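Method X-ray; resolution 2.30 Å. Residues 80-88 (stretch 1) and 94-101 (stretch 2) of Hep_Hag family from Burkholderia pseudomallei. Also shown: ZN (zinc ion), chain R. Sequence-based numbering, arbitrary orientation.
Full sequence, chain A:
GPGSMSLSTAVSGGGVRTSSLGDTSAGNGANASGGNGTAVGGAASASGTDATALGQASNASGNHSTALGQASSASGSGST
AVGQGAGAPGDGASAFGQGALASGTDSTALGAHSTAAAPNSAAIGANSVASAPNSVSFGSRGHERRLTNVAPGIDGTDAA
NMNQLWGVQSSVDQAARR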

# COMPACT_ATOMS: atom_id res chain seq x y z
N THR A 80 2.64 8.43 -5.50
CA THR A 80 2.76 7.99 -4.11
C THR A 80 3.86 6.94 -4.09
O THR A 80 3.84 5.97 -4.89
CB THR A 80 1.43 7.42 -3.61
OG1 THR A 80 0.39 8.42 -3.73
CG2 THR A 80 1.53 6.98 -2.16
N ALA A 81 4.85 7.12 -3.22
CA ALA A 81 5.93 6.14 -3.08
C ALA A 81 6.12 5.90 -1.61
O ALA A 81 6.37 6.86 -0.86
CB ALA A 81 7.23 6.64 -3.73
N VAL A 82 5.95 4.64 -1.19
CA VAL A 82 6.01 4.30 0.24
C VAL A 82 6.91 3.06 0.43
O VAL A 82 6.62 1.96 -0.09
CB VAL A 82 4.58 4.08 0.85
CG1 VAL A 82 4.64 3.52 2.26
CG2 VAL A 82 3.76 5.36 0.83
N GLY A 83 8.00 3.26 1.18
CA GLY A 83 9.02 2.24 1.39
C GLY A 83 10.38 2.89 1.21
O GLY A 83 10.53 3.85 0.43
N GLN A 84 11.39 2.39 1.92
CA GLN A 84 12.73 2.92 1.73
C GLN A 84 13.10 2.80 0.24
O GLN A 84 12.89 1.75 -0.40
CB GLN A 84 13.75 2.25 2.65
CG GLN A 84 15.14 2.93 2.64
CD GLN A 84 15.98 2.57 1.41
OE1 GLN A 84 15.82 1.49 0.82
NE2 GLN A 84 16.86 3.48 0.99
N GLY A 85 13.64 3.87 -0.31
CA GLY A 85 14.09 3.84 -1.71
C GLY A 85 13.00 3.55 -2.73
O GLY A 85 13.32 3.20 -3.86
N ALA A 86 11.72 3.71 -2.37
CA ALA A 86 10.63 3.49 -3.31
C ALA A 86 10.51 4.67 -4.25
O ALA A 86 10.78 5.79 -3.87
CB ALA A 86 9.30 3.26 -2.59
N GLY A 87 10.06 4.41 -5.48
CA GLY A 87 10.01 5.43 -6.50
C GLY A 87 8.71 5.44 -7.30
O GLY A 87 8.22 4.41 -7.73
N ALA A 88 8.18 6.63 -7.52
CA ALA A 88 7.01 6.80 -8.38
C ALA A 88 7.16 8.01 -9.31
O ALA A 88 6.56 9.06 -9.06
CB ALA A 88 5.72 6.94 -7.46
N SER A 94 1.73 4.69 -8.18
CA SER A 94 1.76 4.34 -6.76
C SER A 94 2.65 3.14 -6.51
O SER A 94 2.42 2.05 -7.08
CB SER A 94 0.34 4.03 -6.26
OG SER A 94 -0.58 5.04 -6.62
N ALA A 95 3.66 3.32 -5.66
CA ALA A 95 4.63 2.27 -5.34
C ALA A 95 4.65 2.03 -3.84
O ALA A 95 4.80 2.96 -3.05
CB ALA A 95 5.99 2.64 -5.83
N PHE A 96 4.49 0.76 -3.47
CA PHE A 96 4.49 0.30 -2.09
C PHE A 96 5.50 -0.83 -1.92
O PHE A 96 5.41 -1.88 -2.58
CB PHE A 96 3.10 -0.18 -1.67
CG PHE A 96 3.05 -0.65 -0.22
CD1 PHE A 96 3.14 0.28 0.84
CD2 PHE A 96 2.98 -2.02 0.09
CE1 PHE A 96 3.14 -0.15 2.20
CE2 PHE A 96 2.96 -2.44 1.42
CZ PHE A 96 3.04 -1.51 2.48
N GLY A 97 6.46 -0.62 -1.02
CA GLY A 97 7.39 -1.65 -0.67
C GLY A 97 8.79 -1.12 -0.91
O GLY A 97 8.98 -0.24 -1.76
N GLN A 98 9.76 -1.64 -0.16
CA GLN A 98 11.11 -1.14 -0.27
C GLN A 98 11.61 -1.32 -1.71
O GLN A 98 11.46 -2.42 -2.27
CB GLN A 98 12.02 -1.87 0.76
CG GLN A 98 13.40 -1.23 0.96
CD GLN A 98 14.47 -1.91 0.11
OE1 GLN A 98 14.42 -3.14 -0.04
NE2 GLN A 98 15.45 -1.14 -0.44
N GLY A 99 12.18 -0.27 -2.31
CA GLY A 99 12.77 -0.35 -3.69
C GLY A 99 11.75 -0.62 -4.79
O GLY A 99 12.10 -1.05 -5.90
N ALA A 100 10.46 -0.41 -4.48
CA ALA A 100 9.40 -0.62 -5.45
C ALA A 100 9.42 0.57 -6.40
O ALA A 100 9.72 1.68 -5.99
CB ALA A 100 8.04 -0.72 -4.75
N LEU A 101 9.11 0.33 -7.67
CA LEU A 101 9.12 1.43 -8.66
C LEU A 101 7.86 1.36 -9.53
O LEU A 101 7.60 0.33 -10.15
CB LEU A 101 10.38 1.40 -9.54
CG LEU A 101 10.47 2.43 -10.68
CD1 LEU A 101 10.72 3.86 -10.15
CD2 LEU A 101 11.56 2.03 -11.71
ZN ZN R . 15.90 -4.38 -0.83
O HOH W 1 -0.64 7.90 -6.30

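Two strand-and-turn segments lie in parallel, in register, and are joined chiefly by backbone hydrogen bonds, supplemented by a glutamine-glutamine hydrogen bond, a V82-F96 contact and a shared water.

Strands 80-82 and 94-96 run 6° from parallel, their axes approaching to 4.6 Å, and T80, A81 and V82 pair with S94, A95 and F96. The bonds alternate between the strands as a parallel sheet requires: A95 N donates to T80 O (2.8 Å), V82 N to A95 O (2.8 Å), and G97 N to V82 O (2.7 Å), the last nearly straight at 170°. The same carbonyls also receive CA-H groups, with S94 CA 3.2 Å from T80 O and F96 CA 3.4 Å from V82 O, so each oxygen meets two neighbouring groups of the facing strand.

T80, V82, S94 and F96 direct their side chains to one face of the sheet, A81 and A95 to the other. On the first face, T80 and S94 both adopt m rotamers, and their hydroxyls donate to a single water, at 2.8 Å from T80 OG1 and 2.9 Å from S94 OG. This water links two polar side chains whose own closest approach, T80 CB to S94 OG, is 4.3 Å. Further along, V82 and F96 are both t at chi1, and V82 CG1 lies at the edge of the phenyl ring, near its plane, 3.8 Å from F96 CD1; this is a buried apolar contact. On the other face, the methyl of A95 is small enough to sit against the backbone of G87, with A95 CB 3.4 Å from G87 O.

Each strand leads into a type II turn, G83 to A86 and G97 to A100, closed by A86 N to G83 O (3.0 Å) and A100 N to G97 O (3.1 Å). The turns are also joined through the backbone: G99 N donates to Q84 O at 2.9 Å. Glycine suits the first position of both turns, because at the backbone angles of G83 and G97 a CB would be jammed against the preceding carbonyl; at G83 it would also clash with G97 O and Q98 N. G85 and G99 have positive phi, which favours glycine in the third position of a type II turn.

The second residues of the turns, Q84 and Q98, are joined through their side chains. Both are t at chi1, and Q98 NE2 donates to Q84 OE1 at 2.9 Å. The other end of the Q98 amide, OE1, binds the zinc ion at 2.1 Å, while Q84 NE2 is satisfied elsewhere in the structure.

Beyond the turns the backbones meet again. G87 N donates to A100 O (2.8 Å), an oxygen that also faces A86 CA at 3.4 Å, and L101 CA approaches G87 O to 3.2 Å in a CA-H contact. G87 bridges L101, whose side chain reaches back so closely that a CB on G87 would lie a tight 3.1 Å from L101 CD1. Altogether the contact buries 556 Å², both stretches summed.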